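Local coordinates for protein putative c-1-tetrahydrofolate synthase, cytoplasmic (Leishmania major, PDB 4A26) that probably catalyses two folate steps of one-carbon metabolism, oxidising N5,N10-methylenetetrahydrofolate with a nicotinamide cofactor and hydrolysing the methenyl product to 10-formyltetrahydrofolate, at residues K60-V65 against M284-T289; K89-P94 against E116-H121; N95-I100 against E291-A296; H121-A124 against V130-G133. All coordinates share one frame; numbering follows the deposited sequence.

Contact 1 (K60-V65 against M284-T289); sequences KAAAEV and MLLENT
Leu-286 reaches out from helix 279-297 and wedges its isobutyl group against Ala-61, Ala-62 and Val-65 of the 60-65 segment, along the C-terminal part of helix 49-64. Its CB leaves the helix toward the partner segment, and CG is placed anti to the carbonyl carbon (chi1 -69°). CB and CG serve as the stem, and the two methyls at the tip do the touching. CD1 lies 3.8 Å from Ala-61 CB and packs against the carbonyl group of the same residue. Its other neighbour is the methyl CG2 of Val-65, with Leu-286 CD1 to Val-65 CG2 at 3.9 Å; the valine and leucine branches lie antiparallel, one alongside the other. CD2 turns to the next residue, 3.7 Å from Ala-62 CA and also beside its CB. With only methyl side chains at 61 and 62, the two methyls of Leu-286 rest directly on the backbone of successive residues. Leu-22 of helix 11-32 touches both Val-65 and Leu-286, so a third helix joins the packing. The helix late in the chain is thereby laid against the catalytic part of the enzyme. No hydrogen bond crosses between the two segments, so this buried contact rests on hydrophobic burial and van der Waals packing.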
loop_
_atom_site.group_PDB
_atom_site.type_symbol
_atom_site.label_atom_id
_atom_site.label_comp_id
_atom_site.label_asym_id
_atom_site.label_seq_id
_atom_site.Cartn_x
_atom_site.Cartn_y
_atom_site.Cartn_z
ATOM N N LYS A 60 -5.400 21.137 -22.329
ATOM C CA LYS A 60 -5.411 20.969 -23.786
ATOM C C LYS A 60 -5.736 19.512 -24.131
ATOM O O LYS A 60 -6.581 19.244 -24.984
ATOM C CB LYS A 60 -4.076 21.403 -24.405
ATOM C CG LYS A 60 -4.190 21.932 -25.847
ATOM C CD LYS A 60 -3.176 23.057 -26.121
ATOM C CE LYS A 60 -3.496 23.854 -27.395
ATOM N NZ LYS A 60 -2.898 23.276 -28.643
ATOM N N ALA A 61 -5.085 18.574 -23.446
ATOM C CA ALA A 61 -5.395 17.154 -23.602
ATOM C C ALA A 61 -6.873 16.886 -23.312
ATOM O O ALA A 61 -7.527 16.135 -24.036
ATOM C CB ALA A 61 -4.518 16.314 -22.688
ATOM N N ALA A 62 -7.393 17.512 -22.258
ATOM C CA ALA A 62 -8.808 17.399 -21.900
ATOM C C ALA A 62 -9.722 17.979 -22.983
ATOM O O ALA A 62 -10.827 17.485 -23.195
ATOM C CB ALA A 62 -9.074 18.084 -20.562
ATOM N N ALA A 63 -9.263 19.028 -23.661
ATOM C CA ALA A 63 -10.017 19.616 -24.770
ATOM C C ALA A 63 -10.043 18.712 -26.013
ATOM O O ALA A 63 -11.057 18.660 -26.710
ATOM C CB ALA A 63 -9.457 20.988 -25.123
ATOM N N GLU A 64 -8.938 18.012 -26.284
ATOM C CA GLU A 64 -8.860 17.078 -27.421
ATOM C C GLU A 64 -9.822 15.899 -27.297
ATOM O O GLU A 64 -10.281 15.364 -28.306
ATOM C CB GLU A 64 -7.448 16.515 -27.575
ATOM C CG GLU A 64 -6.404 17.522 -28.016
ATOM C CD GLU A 64 -5.000 16.943 -27.988
ATOM O OE1 GLU A 64 -4.846 15.729 -28.275
ATOM O OE2 GLU A 64 -4.056 17.699 -27.668
ATOM N N VAL A 65 -10.099 15.496 -26.059
ATOM C CA VAL A 65 -10.970 14.357 -25.765
ATOM C C VAL A 65 -12.444 14.773 -25.588
ATOM O O VAL A 65 -13.328 13.924 -25.505
ATOM C CB VAL A 65 -10.447 13.600 -24.508
ATOM C CG1 VAL A 65 -11.493 12.663 -23.941
ATOM C CG2 VAL A 65 -9.175 12.838 -24.850
ATOM N N MET A 284 -3.363 9.086 -18.687
ATOM C CA MET A 284 -3.869 8.382 -17.509
ATOM C C MET A 284 -4.705 9.274 -16.584
ATOM O O MET A 284 -5.647 8.796 -15.949
ATOM C CB MET A 284 -2.708 7.753 -16.731
ATOM C CG MET A 284 -2.775 6.246 -16.591
ATOM S SD MET A 284 -2.744 5.245 -18.091
ATOM C CE MET A 284 -4.361 5.517 -18.797
ATOM N N LEU A 285 -4.365 10.559 -16.508
ATOM C CA LEU A 285 -5.180 11.517 -15.756
ATOM C C LEU A 285 -6.560 11.683 -16.386
ATOM O O LEU A 285 -7.549 11.837 -15.676
ATOM C CB LEU A 285 -4.484 12.878 -15.658
ATOM C CG LEU A 285 -5.303 14.021 -15.064
ATOM C CD1 LEU A 285 -5.721 13.699 -13.643
ATOM C CD2 LEU A 285 -4.516 15.322 -15.121
ATOM N N LEU A 286 -6.625 11.655 -17.716
ATOM C CA LEU A 286 -7.910 11.754 -18.415
ATOM C C LEU A 286 -8.736 10.478 -18.256
ATOM O O LEU A 286 -9.953 10.544 -18.074
ATOM C CB LEU A 286 -7.709 12.071 -19.898
ATOM C CG LEU A 286 -7.186 13.468 -20.233
ATOM C CD1 LEU A 286 -6.984 13.611 -21.740
ATOM C CD2 LEU A 286 -8.135 14.535 -19.724
ATOM N N GLU A 287 -8.074 9.323 -18.317
ATOM C CA GLU A 287 -8.761 8.042 -18.137
ATOM C C GLU A 287 -9.331 7.917 -16.728
ATOM O O GLU A 287 -10.486 7.521 -16.549
ATOM C CB GLU A 287 -7.833 6.863 -18.436
ATOM C CG GLU A 287 -8.564 5.525 -18.479
ATOM C CD GLU A 287 -8.173 4.679 -19.670
ATOM O OE1 GLU A 287 -6.977 4.333 -19.792
ATOM O OE2 GLU A 287 -9.067 4.354 -20.485
ATOM N N ASN A 288 -8.509 8.257 -15.738
ATOM C CA ASN A 288 -8.966 8.379 -14.362
ATOM C C ASN A 288 -10.221 9.242 -14.284
ATOM O O ASN A 288 -11.192 8.873 -13.634
ATOM C CB ASN A 288 -7.854 8.970 -13.479
ATOM C CG ASN A 288 -6.895 7.904 -12.928
ATOM O OD1 ASN A 288 -6.858 6.768 -13.407
ATOM N ND2 ASN A 288 -6.113 8.281 -11.917
ATOM N N THR A 289 -10.203 10.381 -14.971
ATOM C CA THR A 289 -11.326 11.323 -14.952
ATOM C C THR A 289 -12.552 10.804 -15.695
ATOM O O THR A 289 -13.677 11.180 -15.364
ATOM C CB THR A 289 -10.933 12.675 -15.561
ATOM O OG1 THR A 289 -9.679 13.099 -15.019
ATOM C CG2 THR A 289 -11.994 13.727 -15.260
#

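Contact 2 (K89-P94 against E116-H121); sequences KLNNDP and EKIHPH
Lys-117 meets Asn-91 through its backbone: the amide nitrogen ND2 of Asn-91 donates to Lys-117 O over 2.7 Å. The bond is bent, with an N-H...O angle of 142°, and the donor stands above the carbonyl plane instead of lying on a lone pair. The Lys-117 side chain touches Glu-84, Val-87 and Glu-88 of helix 80-91, the helix that carries Asn-91. Ile-118 is bracketed by the amide, its CA resting 3.6 Å from Asn-91 OD1, while its own side chain leads off to Ile-99 of strand 98-101. Next, His-119 N donates to Asn-91 OD1 over 2.9 Å, a straighter bond at 162°. One asparagine side chain therefore copies a peptide group, pairing with the C=O before and the N-H after a single extended residue. In the alpha/beta catalytic domain this pins the loop after helix 111-116 to the last turn of helix 80-91, just before the chain turns into strand 98-101. Glu-88 OE1 takes a further bond from ND2, which helps fix the amide's rotation. The His-119 ring then folds back over the same side chain, one face met by Asn-91 CB, offset toward the rim, in a CH-pi contact, 3.9 Å from CB to the ring centroid. Ring and amide planes are 31° apart, and His-119 CD2 comes 3.3 Å from Asn-91 CG. Lys-117 O lies at the ring's edge, in its plane, as does His-121 CE1.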
loop_
_atom_site.group_PDB
_atom_site.type_symbol
_atom_site.label_atom_id
_atom_site.label_comp_id
_atom_site.label_asym_id
_atom_site.label_seq_id
_atom_site.Cartn_x
_atom_site.Cartn_y
_atom_site.Cartn_z
ATOM N N LYS A 89 -15.932 23.724 -2.916
ATOM C CA LYS A 89 -16.842 24.123 -3.986
ATOM C C LYS A 89 -16.772 23.120 -5.139
ATOM O O LYS A 89 -17.802 22.708 -5.677
ATOM C CB LYS A 89 -16.514 25.532 -4.490
ATOM N N LEU A 90 -15.554 22.725 -5.499
ATOM C CA LEU A 90 -15.343 21.731 -6.553
ATOM C C LEU A 90 -15.847 20.348 -6.137
ATOM O O LEU A 90 -16.376 19.617 -6.971
ATOM C CB LEU A 90 -13.862 21.668 -6.963
ATOM C CG LEU A 90 -13.283 22.952 -7.575
ATOM C CD1 LEU A 90 -11.767 22.870 -7.700
ATOM C CD2 LEU A 90 -13.919 23.254 -8.919
ATOM N N ASN A 91 -15.697 19.993 -4.857
ATOM C CA ASN A 91 -16.256 18.739 -4.344
ATOM C C ASN A 91 -17.755 18.677 -4.597
ATOM O O ASN A 91 -18.268 17.669 -5.074
ATOM C CB ASN A 91 -15.999 18.568 -2.840
ATOM C CG ASN A 91 -14.566 18.178 -2.517
ATOM O OD1 ASN A 91 -13.898 17.496 -3.292
ATOM N ND2 ASN A 91 -14.097 18.595 -1.344
ATOM N N ASN A 92 -18.442 19.774 -4.287
ATOM C CA ASN A 92 -19.897 19.861 -4.426
ATOM C C ASN A 92 -20.366 20.341 -5.807
ATOM O O ASN A 92 -21.545 20.659 -5.979
ATOM C CB ASN A 92 -20.470 20.782 -3.339
ATOM C CG ASN A 92 -20.146 20.299 -1.935
ATOM O OD1 ASN A 92 -20.431 19.156 -1.579
ATOM N ND2 ASN A 92 -19.548 21.171 -1.132
ATOM N N ASP A 93 -19.451 20.393 -6.777
ATOM C CA ASP A 93 -19.779 20.764 -8.156
ATOM C C ASP A 93 -19.942 19.493 -9.001
ATOM O O ASP A 93 -18.954 18.832 -9.322
ATOM C CB ASP A 93 -18.673 21.657 -8.736
ATOM C CG ASP A 93 -19.029 22.246 -10.095
ATOM O OD1 ASP A 93 -20.020 21.816 -10.719
ATOM O OD2 ASP A 93 -18.309 23.158 -10.543
ATOM N N PRO A 94 -21.188 19.147 -9.371
ATOM C CA PRO A 94 -21.395 17.907 -10.123
ATOM C C PRO A 94 -20.933 17.959 -11.581
ATOM O O PRO A 94 -20.901 16.921 -12.242
ATOM C CB PRO A 94 -22.911 17.690 -10.041
ATOM C CG PRO A 94 -23.490 19.028 -9.793
ATOM C CD PRO A 94 -22.454 19.852 -9.095
ATOM N N GLU A 116 -6.440 16.747 1.547
ATOM C CA GLU A 116 -7.350 15.934 2.364
ATOM C C GLU A 116 -8.802 16.399 2.184
ATOM O O GLU A 116 -9.729 15.590 2.275
ATOM C CB GLU A 116 -6.944 15.973 3.848
ATOM C CG GLU A 116 -7.020 14.618 4.572
ATOM C CD GLU A 116 -5.861 13.668 4.229
ATOM O OE1 GLU A 116 -5.168 13.884 3.206
ATOM O OE2 GLU A 116 -5.646 12.693 4.986
ATOM N N LYS A 117 -8.980 17.695 1.914
ATOM C CA LYS A 117 -10.298 18.279 1.625
ATOM C C LYS A 117 -10.974 17.668 0.403
ATOM O O LYS A 117 -12.202 17.639 0.331
ATOM C CB LYS A 117 -10.199 19.798 1.411
ATOM C CG LYS A 117 -10.440 20.621 2.656
ATOM C CD LYS A 117 -11.928 20.841 2.930
ATOM C CE LYS A 117 -12.148 21.508 4.290
ATOM N NZ LYS A 117 -13.586 21.775 4.595
ATOM N N ILE A 118 -10.182 17.208 -0.563
ATOM C CA ILE A 118 -10.742 16.620 -1.777
ATOM C C ILE A 118 -11.518 15.362 -1.411
ATOM O O ILE A 118 -11.069 14.563 -0.590
ATOM C CB ILE A 118 -9.655 16.263 -2.818
ATOM C CG1 ILE A 118 -8.930 17.523 -3.306
ATOM C CG2 ILE A 118 -10.275 15.539 -4.010
ATOM C CD1 ILE A 118 -7.642 17.236 -4.059
ATOM N N HIS A 119 -12.694 15.206 -2.010
ATOM C CA HIS A 119 -13.505 14.022 -1.798
ATOM C C HIS A 119 -12.831 12.822 -2.468
ATOM O O HIS A 119 -12.391 12.923 -3.615
ATOM C CB HIS A 119 -14.920 14.236 -2.340
ATOM C CG HIS A 119 -15.828 14.934 -1.377
ATOM N ND1 HIS A 119 -17.184 14.697 -1.325
ATOM C CD2 HIS A 119 -15.568 15.842 -0.406
ATOM C CE1 HIS A 119 -17.723 15.441 -0.377
ATOM N NE2 HIS A 119 -16.764 16.146 0.196
ATOM N N PRO A 120 -12.729 11.688 -1.748
ATOM C CA PRO A 120 -12.074 10.484 -2.267
ATOM C C PRO A 120 -12.454 10.118 -3.698
ATOM O O PRO A 120 -11.595 9.656 -4.455
ATOM C CB PRO A 120 -12.549 9.394 -1.306
ATOM C CG PRO A 120 -12.747 10.101 -0.024
ATOM C CD PRO A 120 -13.196 11.496 -0.361
ATOM N N HIS A 121 -13.720 10.330 -4.061
ATOM C CA HIS A 121 -14.230 9.946 -5.380
ATOM C C HIS A 121 -13.940 10.967 -6.492
ATOM O O HIS A 121 -14.289 10.728 -7.647
ATOM C CB HIS A 121 -15.737 9.619 -5.310
ATOM C CG HIS A 121 -16.629 10.822 -5.178
ATOM N ND1 HIS A 121 -17.051 11.310 -3.959
ATOM C CD2 HIS A 121 -17.196 11.617 -6.117
ATOM C CE1 HIS A 121 -17.827 12.360 -4.153
ATOM N NE2 HIS A 121 -17.933 12.567 -5.453
#

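Contact 3 (N95-I100 against E291-A296); sequences NCHGII and EAFKAA
His-97 lays the face of its imidazole over the start of the Phe-293 side chain, where helix 279-297 passes the chain leading into strand 98-101. The two rings form a T-shaped pair: the edge of Phe-293, led by CD1, is turned to the face of His-97, with centroids 4.9 Å apart and planes at 83°. Phe-293 CB lies over that face too, a CH-pi contact 4.0 Å from the imidazole centroid. CG anti to the backbone N (chi1 172°) swings the Phe-293 ring so that its CD1 edge meets the imidazole. Ala-296, one turn on, adds its methyl at the edge of the imidazole, Ala-296 CB to His-97 CD2 measuring 3.9 Å. Ala-292, the residue just before Phe-293, adds its CB, 3.7 Å from His-97 O and 4.1 Å from His-97 CB. The imidazole is also held from its polar side, since ND1 is hydrogen-bonded to the backbone N of Gly-39, which should restrain rotation about the CB-CG bond. Pro-38 touches Phe-293 next to this point. Strand 98-101 is an edge strand of a three-stranded parallel sheet, next to strand 39-45, and the long last helix packs on the residue leading into this strand. Such a return of the C-terminal helix onto the alpha/beta catalytic domain is a feature of the methylenetetrahydrofolate dehydrogenase/cyclohydrolase fold.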
loop_
_atom_site.group_PDB
_atom_site.type_symbol
_atom_site.label_atom_id
_atom_site.label_comp_id
_atom_site.label_asym_id
_atom_site.label_seq_id
_atom_site.Cartn_x
_atom_site.Cartn_y
_atom_site.Cartn_z
ATOM N N ASN A 95 -20.584 19.145 -12.076
ATOM C CA ASN A 95 -19.999 19.296 -13.413
ATOM C C ASN A 95 -18.529 18.868 -13.424
ATOM O O ASN A 95 -17.960 18.577 -14.478
ATOM C CB ASN A 95 -20.111 20.748 -13.890
ATOM C CG ASN A 95 -21.535 21.271 -13.852
ATOM O OD1 ASN A 95 -22.329 21.014 -14.758
ATOM N ND2 ASN A 95 -21.865 22.016 -12.803
ATOM N N CYS A 96 -17.933 18.838 -12.235
ATOM C CA CYS A 96 -16.527 18.518 -12.044
ATOM C C CYS A 96 -16.401 17.148 -11.396
ATOM O O CYS A 96 -16.950 16.910 -10.319
ATOM C CB CYS A 96 -15.877 19.586 -11.160
ATOM S SG CYS A 96 -14.533 18.996 -10.118
ATOM N N HIS A 97 -15.672 16.254 -12.059
ATOM C CA HIS A 97 -15.541 14.860 -11.624
ATOM C C HIS A 97 -14.141 14.536 -11.124
ATOM O O HIS A 97 -13.982 13.696 -10.244
ATOM C CB HIS A 97 -15.924 13.923 -12.770
ATOM C CG HIS A 97 -17.290 14.184 -13.319
ATOM N ND1 HIS A 97 -17.548 15.199 -14.212
ATOM C CD2 HIS A 97 -18.477 13.580 -13.082
ATOM C CE1 HIS A 97 -18.834 15.206 -14.510
ATOM N NE2 HIS A 97 -19.421 14.234 -13.836
ATOM N N GLY A 98 -13.132 15.189 -11.696
ATOM C CA GLY A 98 -11.750 15.076 -11.227
ATOM C C GLY A 98 -11.266 16.405 -10.673
ATOM O O GLY A 98 -11.626 17.474 -11.185
ATOM N N ILE A 99 -10.454 16.336 -9.620
ATOM C CA ILE A 99 -9.925 17.527 -8.955
ATOM C C ILE A 99 -8.446 17.346 -8.656
ATOM O O ILE A 99 -8.070 16.455 -7.896
ATOM C CB ILE A 99 -10.669 17.815 -7.628
ATOM C CG1 ILE A 99 -12.134 18.176 -7.898
ATOM C CG2 ILE A 99 -9.994 18.949 -6.866
ATOM C CD1 ILE A 99 -12.974 18.347 -6.640
ATOM N N ILE A 100 -7.609 18.184 -9.264
ATOM C CA ILE A 100 -6.183 18.220 -8.933
ATOM C C ILE A 100 -5.783 19.605 -8.427
ATOM O O ILE A 100 -6.284 20.620 -8.905
ATOM C CB ILE A 100 -5.278 17.818 -10.126
ATOM C CG1 ILE A 100 -5.576 18.660 -11.373
ATOM C CG2 ILE A 100 -5.462 16.354 -10.444
ATOM C CD1 ILE A 100 -4.446 18.668 -12.390
ATOM N N GLU A 291 -13.383 7.468 -15.814
ATOM C CA GLU A 291 -13.909 6.504 -14.839
ATOM C C GLU A 291 -14.724 7.176 -13.738
ATOM O O GLU A 291 -15.737 6.633 -13.304
ATOM C CB GLU A 291 -12.778 5.677 -14.210
ATOM C CG GLU A 291 -12.364 4.457 -15.033
ATOM C CD GLU A 291 -11.158 3.714 -14.448
ATOM O OE1 GLU A 291 -10.968 3.737 -13.202
ATOM O OE2 GLU A 291 -10.403 3.102 -15.247
ATOM N N ALA A 292 -14.278 8.350 -13.292
ATOM C CA ALA A 292 -15.015 9.130 -12.294
ATOM C C ALA A 292 -16.372 9.565 -12.834
ATOM O O ALA A 292 -17.385 9.425 -12.156
ATOM C CB ALA A 292 -14.209 10.346 -11.870
ATOM N N PHE A 293 -16.375 10.101 -14.052
ATOM C CA PHE A 293 -17.602 10.508 -14.741
ATOM C C PHE A 293 -18.477 9.297 -15.056
ATOM O O PHE A 293 -19.701 9.364 -14.968
ATOM C CB PHE A 293 -17.246 11.271 -16.022
ATOM C CG PHE A 293 -18.420 11.568 -16.914
ATOM C CD1 PHE A 293 -19.422 12.425 -16.499
ATOM C CD2 PHE A 293 -18.507 11.010 -18.180
ATOM C CE1 PHE A 293 -20.497 12.715 -17.317
ATOM C CE2 PHE A 293 -19.578 11.297 -19.006
ATOM C CZ PHE A 293 -20.576 12.152 -18.574
ATOM N N LYS A 294 -17.835 8.191 -15.411
ATOM C CA LYS A 294 -18.533 6.935 -15.673
ATOM C C LYS A 294 -19.135 6.411 -14.366
ATOM O O LYS A 294 -20.272 5.945 -14.343
ATOM C CB LYS A 294 -17.566 5.915 -16.291
ATOM C CG LYS A 294 -18.191 4.948 -17.285
ATOM C CD LYS A 294 -17.222 4.592 -18.422
ATOM C CE LYS A 294 -16.019 3.775 -17.956
ATOM N NZ LYS A 294 -16.390 2.374 -17.608
ATOM N N ALA A 295 -18.372 6.519 -13.280
ATOM C CA ALA A 295 -18.829 6.113 -11.951
ATOM C C ALA A 295 -19.981 6.981 -11.448
ATOM O O ALA A 295 -20.975 6.463 -10.942
ATOM C CB ALA A 295 -17.675 6.161 -10.961
ATOM N N ALA A 296 -19.843 8.297 -11.596
ATOM C CA ALA A 296 -20.823 9.257 -11.071
ATOM C C ALA A 296 -22.191 9.155 -11.741
ATOM O O ALA A 296 -23.201 9.486 -11.128
ATOM C CB ALA A 296 -20.290 10.679 -11.198
#

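Contact 4 (H121-A124 against V130-G133); sequences HKDA and VNVG
Asp-123 and Asn-131 meet carboxylate to amide across a short turn that closes just ahead of helix 129-136. Asp-123 is the centre of an inverse gamma turn, a tight bend in the loop between helices 111-116 and 129-136. Its CG is anti to the backbone N (chi1 178°), which extends the carboxylate toward the helix. The close part of the contact is confined to this pair: the nearest alpha carbons, Asp-123 CA and Asn-131 CA, remain 8.1 Å apart, so the backbones are bridged by side chains alone. Carboxylate and amide are nearly coplanar, 24° between them, and both are buried. OD2 of Asp-123 has a second bond, from Leu-128 N, and the chain just before helix 129-136 is thereby gripped by the same oxygen. Away from this link the segments part. Lys-122 points off the other way, where its NZ meets the carbonyls of Leu-90, Asn-91 and Cys-96, and the His-121 side chain is exposed. On the helix, Val-130 and Val-132, both partly exposed, pack on Pro-129 and Tyr-137 of the second subunit, respectively. The linking bond runs 2.6 Å from Asn-131 ND2 to Asp-123 OD2, the oxygen using its anti lone pair and lying in the plane of the Asn-131 amide.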
loop_
_atom_site.group_PDB
_atom_site.type_symbol
_atom_site.label_atom_id
_atom_site.label_comp_id
_atom_site.label_asym_id
_atom_site.label_seq_id
_atom_site.Cartn_x
_atom_site.Cartn_y
_atom_site.Cartn_z
ATOM N N HIS A 121 -13.720 10.330 -4.061
ATOM C CA HIS A 121 -14.230 9.946 -5.380
ATOM C C HIS A 121 -13.940 10.967 -6.492
ATOM O O HIS A 121 -14.289 10.728 -7.647
ATOM C CB HIS A 121 -15.737 9.619 -5.310
ATOM C CG HIS A 121 -16.629 10.822 -5.178
ATOM N ND1 HIS A 121 -17.051 11.310 -3.959
ATOM C CD2 HIS A 121 -17.196 11.617 -6.117
ATOM C CE1 HIS A 121 -17.827 12.360 -4.153
ATOM N NE2 HIS A 121 -17.933 12.567 -5.453
ATOM N N LYS A 122 -13.294 12.083 -6.156
ATOM C CA LYS A 122 -12.855 13.062 -7.160
ATOM C C LYS A 122 -11.333 13.258 -7.164
ATOM O O LYS A 122 -10.818 14.163 -7.824
ATOM C CB LYS A 122 -13.552 14.407 -6.933
ATOM C CG LYS A 122 -15.061 14.346 -7.046
ATOM C CD LYS A 122 -15.680 15.732 -7.062
ATOM C CE LYS A 122 -17.177 15.671 -7.334
ATOM N NZ LYS A 122 -17.777 17.019 -7.528
ATOM N N ASP A 123 -10.621 12.389 -6.451
ATOM C CA ASP A 123 -9.173 12.500 -6.279
ATOM C C ASP A 123 -8.437 11.949 -7.506
ATOM O O ASP A 123 -7.870 10.857 -7.469
ATOM C CB ASP A 123 -8.766 11.753 -5.001
ATOM C CG ASP A 123 -7.269 11.763 -4.748
ATOM O OD1 ASP A 123 -6.569 12.683 -5.214
ATOM O OD2 ASP A 123 -6.786 10.841 -4.062
ATOM N N ALA A 124 -8.430 12.728 -8.583
ATOM C CA ALA A 124 -7.909 12.277 -9.879
ATOM C C ALA A 124 -6.434 11.848 -9.872
ATOM O O ALA A 124 -6.039 10.987 -10.663
ATOM C CB ALA A 124 -8.135 13.357 -10.936
ATOM N N VAL A 130 -6.622 7.188 1.690
ATOM C CA VAL A 130 -7.668 6.193 1.455
ATOM C C VAL A 130 -7.561 5.567 0.055
ATOM O O VAL A 130 -7.733 4.358 -0.096
ATOM C CB VAL A 130 -9.087 6.773 1.711
ATOM C CG1 VAL A 130 -9.399 7.913 0.747
ATOM C CG2 VAL A 130 -10.139 5.676 1.625
ATOM N N ASN A 131 -7.248 6.371 -0.957
ATOM C CA ASN A 131 -7.012 5.830 -2.306
ATOM C C ASN A 131 -5.711 5.021 -2.373
ATOM O O ASN A 131 -5.656 3.973 -3.021
ATOM C CB ASN A 131 -7.025 6.943 -3.355
ATOM C CG ASN A 131 -8.407 7.574 -3.525
ATOM O OD1 ASN A 131 -9.433 6.893 -3.465
ATOM N ND2 ASN A 131 -8.435 8.877 -3.738
ATOM N N VAL A 132 -4.679 5.502 -1.681
ATOM C CA VAL A 132 -3.432 4.751 -1.536
ATOM C C VAL A 132 -3.689 3.431 -0.809
ATOM O O VAL A 132 -3.108 2.402 -1.149
ATOM C CB VAL A 132 -2.355 5.557 -0.767
ATOM C CG1 VAL A 132 -1.051 4.773 -0.691
ATOM C CG2 VAL A 132 -2.119 6.915 -1.430
ATOM N N GLY A 133 -4.567 3.468 0.191
ATOM C CA GLY A 133 -4.965 2.266 0.911
ATOM C C GLY A 133 -5.588 1.246 -0.015
ATOM O O GLY A 133 -5.098 0.128 -0.135
#

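From the N terminus, helix 49-64 opens the largest loop, closed by contact 1 when residues 284-289 of the last helix return. Contacts 2 and 4 are nested inside it, while contact 3 crosses contact 1, their segments alternating along the chain; both end on helix 279-297. Contact 2 joins the end of helix 80-91 to the loop at 116-121 and crosses contact 3, whose strand lies between its segments. Contact 4 starts where contact 2 stops, sharing His-121, and is nested within the loop of contact 3. Lys-122 links contacts 2, 3 and 4 through carbonyls, and Ala-124 O bonds to Asn-288. Together they tie the three-stranded sheet of the catalytic domain to the last helix and the loop before helix 129-136.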